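Local coordinates for protein sorbitol dehydrogenase (Gluconobacter oxydans, PDB 5ITG) that probably oxidises D-sorbitol to L-sorbose with NADP+ as the hydride acceptor, as a member of the mannitol dehydrogenase family, at residues E41-E46 and Y82-T87. Sequence-based numbering, arbitrary orientation.
Sequences EAFYVE and YSLTET
The ring of Phe43 takes Leu84 and Glu86 of strand 82-87 at an oblique approach. Leu84 CD2 comes 3.8 Å from Phe43 CD1, an apolar contact, and the two side chains cross at about a right angle. Farther out, Glu86 OE2 lies 3.1 Å from both CE1 and CZ of Phe43, which puts the oxygen equally far from these two bonded ring carbons. The carboxylate and ring planes are turned 77° apart, and the two side chains approach from opposite directions. With CG of Phe43 anti to the backbone N (chi1 180°), the ring projects off the helix towards the strand; beyond CG the Glu86 chain runs extended to meet it. No hydrogen bond links the segments: Glu86 OE2 has its charged partner in Arg230, a salt bridge consistent with the carboxylate being held beside the ring. An alanine in place of Phe43 is likely to cost Leu84 CD2 the aromatic carbon it packs on in helix 41-46 and to open a gap beside the Glu86 carboxylate, with Arg230 remaining as its charged partner. At the other end, Tyr82 OH makes a plain van der Waals contact with Ala42 CB at 3.3 Å; the polar partner of the hydroxyl is the carbonyl oxygen of Arg38, whose side chain also makes a cation-pi contact with the tyrosine. The segment axes stay 11.5 Å apart and cross at -96°, so side chains alone bridge them. Within the Rossmann domain, helix 41-46 also packs on strand 26-31 through Glu41 and Val45, whereas strand 82-87 is hydrogen-bonded between antiparallel strand 93-106 and parallel strand 255-258.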
ATOM      1  N   GLU A  41      -0.082  -6.442   8.729  1.00 17.23           N
ATOM      2  CA  GLU A  41       0.575  -6.312  10.030  1.00 18.48           C
ATOM      3  C   GLU A  41       0.113  -7.383  11.029  1.00 16.72           C
ATOM      4  O   GLU A  41       0.931  -8.066  11.648  1.00 18.97           O
ATOM      5  CB  GLU A  41       0.322  -4.928  10.631  1.00 17.94           C
ATOM      6  CG  GLU A  41       1.163  -4.666  11.884  1.00 20.96           C
ATOM      7  CD  GLU A  41       0.804  -3.375  12.588  1.00 21.29           C
ATOM      8  OE1 GLU A  41       0.476  -2.392  11.890  1.00 23.42           O
ATOM      9  OE2 GLU A  41       0.867  -3.334  13.839  1.00 21.38           O
ATOM     10  N   ALA A  42      -1.195  -7.527  11.190  1.00 17.64           N
ATOM     11  CA  ALA A  42      -1.730  -8.517  12.120  1.00 19.25           C
ATOM     12  C   ALA A  42      -1.309  -9.920  11.700  1.00 19.81           C
ATOM     13  O   ALA A  42      -1.091 -10.801  12.539  1.00 22.22           O
ATOM     14  CB  ALA A  42      -3.258  -8.416  12.174  1.00 18.64           C
ATOM     15  N   PHE A  43      -1.193 -10.114  10.390  1.00 21.28           N
ATOM     16  CA  PHE A  43      -0.804 -11.397   9.797  1.00 19.72           C
ATOM     17  C   PHE A  43       0.607 -11.809  10.199  1.00 20.30           C
ATOM     18  O   PHE A  43       0.839 -12.959  10.588  1.00 22.39           O
ATOM     19  CB  PHE A  43      -0.898 -11.298   8.268  1.00 20.97           C
ATOM     20  CG  PHE A  43      -0.516 -12.555   7.544  1.00 21.38           C
ATOM     21  CD1 PHE A  43      -1.386 -13.641   7.499  1.00 24.02           C
ATOM     22  CD2 PHE A  43       0.704 -12.645   6.884  1.00 23.48           C
ATOM     23  CE1 PHE A  43      -1.050 -14.803   6.801  1.00 25.38           C
ATOM     24  CE2 PHE A  43       1.055 -13.800   6.182  1.00 25.98           C
ATOM     25  CZ  PHE A  43       0.174 -14.883   6.140  1.00 25.87           C
ATOM     26  N   TYR A  44       1.555 -10.880  10.098  1.00 18.69           N
ATOM     27  CA  TYR A  44       2.940 -11.184  10.468  1.00 20.45           C
ATOM     28  C   TYR A  44       3.089 -11.407  11.972  1.00 20.55           C
ATOM     29  O   TYR A  44       3.800 -12.320  12.406  1.00 21.10           O
ATOM     30  CB  TYR A  44       3.879 -10.060  10.010  1.00 19.03           C
ATOM     31  CG  TYR A  44       4.145 -10.062   8.518  1.00 21.15           C
ATOM     32  CD1 TYR A  44       5.048 -10.964   7.951  1.00 20.61           C
ATOM     33  CD2 TYR A  44       3.483  -9.170   7.671  1.00 20.99           C
ATOM     34  CE1 TYR A  44       5.291 -10.979   6.572  1.00 20.17           C
ATOM     35  CE2 TYR A  44       3.713  -9.175   6.291  1.00 20.93           C
ATOM     36  CZ  TYR A  44       4.615 -10.079   5.749  1.00 21.10           C
ATOM     37  OH  TYR A  44       4.832 -10.085   4.389  1.00 18.90           O
ATOM     38  N   VAL A  45       2.417 -10.581  12.768  1.00 20.31           N
ATOM     39  CA  VAL A  45       2.493 -10.723  14.213  1.00 22.00           C
ATOM     40  C   VAL A  45       1.941 -12.082  14.640  1.00 23.29           C
ATOM     41  O   VAL A  45       2.491 -12.739  15.533  1.00 24.98           O
ATOM     42  CB  VAL A  45       1.716  -9.586  14.917  1.00 23.74           C
ATOM     43  CG1 VAL A  45       1.582  -9.879  16.408  1.00 24.52           C
ATOM     44  CG2 VAL A  45       2.456  -8.265  14.710  1.00 21.63           C
ATOM     45  N   GLU A  46       0.865 -12.505  13.987  1.00 23.01           N
ATOM     46  CA  GLU A  46       0.226 -13.782  14.279  1.00 24.19           C
ATOM     47  C   GLU A  46       1.227 -14.936  14.198  1.00 25.87           C
ATOM     48  O   GLU A  46       1.104 -15.929  14.919  1.00 25.64           O
ATOM     49  CB  GLU A  46      -0.911 -14.033  13.283  1.00 27.23           C
ATOM     50  CG  GLU A  46      -1.682 -15.324  13.507  1.00 28.11           C
ATOM     51  CD  GLU A  46      -2.773 -15.173  14.547  1.00 30.19           C
ATOM     52  OE1 GLU A  46      -2.647 -14.284  15.415  1.00 30.33           O
ATOM     53  OE2 GLU A  46      -3.753 -15.945  14.502  1.00 31.43           O
ATOM     54  N   TYR A  82     -11.280 -12.993  13.860  1.00 25.91           N
ATOM     55  CA  TYR A  82     -11.841 -12.856  12.518  1.00 25.27           C
ATOM     56  C   TYR A  82     -11.156 -13.840  11.582  1.00 24.49           C
ATOM     57  O   TYR A  82     -10.071 -14.341  11.883  1.00 26.02           O
ATOM     58  CB  TYR A  82     -11.675 -11.427  11.987  1.00 23.88           C
ATOM     59  CG  TYR A  82     -10.246 -10.965  11.886  1.00 22.69           C
ATOM     60  CD1 TYR A  82      -9.585 -10.431  12.991  1.00 22.96           C
ATOM     61  CD2 TYR A  82      -9.541 -11.079  10.689  1.00 22.19           C
ATOM     62  CE1 TYR A  82      -8.253 -10.019  12.908  1.00 22.40           C
ATOM     63  CE2 TYR A  82      -8.212 -10.673  10.594  1.00 22.70           C
ATOM     64  CZ  TYR A  82      -7.575 -10.144  11.708  1.00 23.30           C
ATOM     65  OH  TYR A  82      -6.260  -9.747  11.622  1.00 23.05           O
ATOM     66  N   SER A  83     -11.789 -14.131  10.454  1.00 23.76           N
ATOM     67  CA  SER A  83     -11.200 -15.075   9.516  1.00 23.25           C
ATOM     68  C   SER A  83     -10.532 -14.380   8.344  1.00 21.98           C
ATOM     69  O   SER A  83     -11.020 -13.377   7.828  1.00 22.57           O
ATOM     70  CB  SER A  83     -12.254 -16.048   8.987  1.00 23.88           C
ATOM     71  OG  SER A  83     -13.193 -15.385   8.166  1.00 25.24           O
ATOM     72  N   LEU A  84      -9.403 -14.931   7.932  1.00 21.01           N
ATOM     73  CA  LEU A  84      -8.661 -14.388   6.814  1.00 21.52           C
ATOM     74  C   LEU A  84      -8.469 -15.474   5.780  1.00 20.58           C
ATOM     75  O   LEU A  84      -7.816 -16.483   6.044  1.00 23.40           O
ATOM     76  CB  LEU A  84      -7.291 -13.868   7.264  1.00 21.29           C
ATOM     77  CG  LEU A  84      -6.342 -13.470   6.123  1.00 22.60           C
ATOM     78  CD1 LEU A  84      -6.994 -12.395   5.260  1.00 19.87           C
ATOM     79  CD2 LEU A  84      -5.018 -12.965   6.698  1.00 22.17           C
ATOM     80  N   THR A  85      -9.066 -15.275   4.612  1.00 21.67           N
ATOM     81  CA  THR A  85      -8.926 -16.219   3.518  1.00 20.55           C
ATOM     82  C   THR A  85      -7.783 -15.690   2.654  1.00 20.63           C
ATOM     83  O   THR A  85      -7.713 -14.491   2.383  1.00 19.30           O
ATOM     84  CB  THR A  85     -10.209 -16.285   2.666  1.00 22.88           C
ATOM     85  OG1 THR A  85     -11.305 -16.709   3.486  1.00 23.60           O
ATOM     86  CG2 THR A  85     -10.038 -17.269   1.510  1.00 22.22           C
ATOM     87  N   GLU A  86      -6.878 -16.582   2.260  1.00 21.01           N
ATOM     88  CA  GLU A  86      -5.746 -16.224   1.412  1.00 23.30           C
ATOM     89  C   GLU A  86      -5.893 -16.990   0.100  1.00 22.55           C
ATOM     90  O   GLU A  86      -5.893 -18.219   0.087  1.00 22.81           O
ATOM     91  CB  GLU A  86      -4.439 -16.594   2.109  1.00 25.19           C
ATOM     92  CG  GLU A  86      -4.148 -15.715   3.314  1.00 27.67           C
ATOM     93  CD  GLU A  86      -3.035 -16.253   4.185  1.00 28.46           C
ATOM     94  OE1 GLU A  86      -3.309 -17.140   5.022  1.00 31.23           O
ATOM     95  OE2 GLU A  86      -1.884 -15.795   4.033  1.00 29.79           O
ATOM     96  N   THR A  87      -6.027 -16.256  -1.000  1.00 21.83           N
ATOM     97  CA  THR A  87      -6.221 -16.869  -2.312  1.00 22.54           C
ATOM     98  C   THR A  87      -5.027 -16.735  -3.251  1.00 21.97           C
ATOM     99  O   THR A  87      -4.580 -15.630  -3.545  1.00 21.51           O
ATOM    100  CB  THR A  87      -7.454 -16.267  -2.994  1.00 23.40           C
ATOM    101  OG1 THR A  87      -8.582 -16.394  -2.118  1.00 25.07           O
ATOM    102  CG2 THR A  87      -7.745 -16.984  -4.305  1.00 24.01           C
TER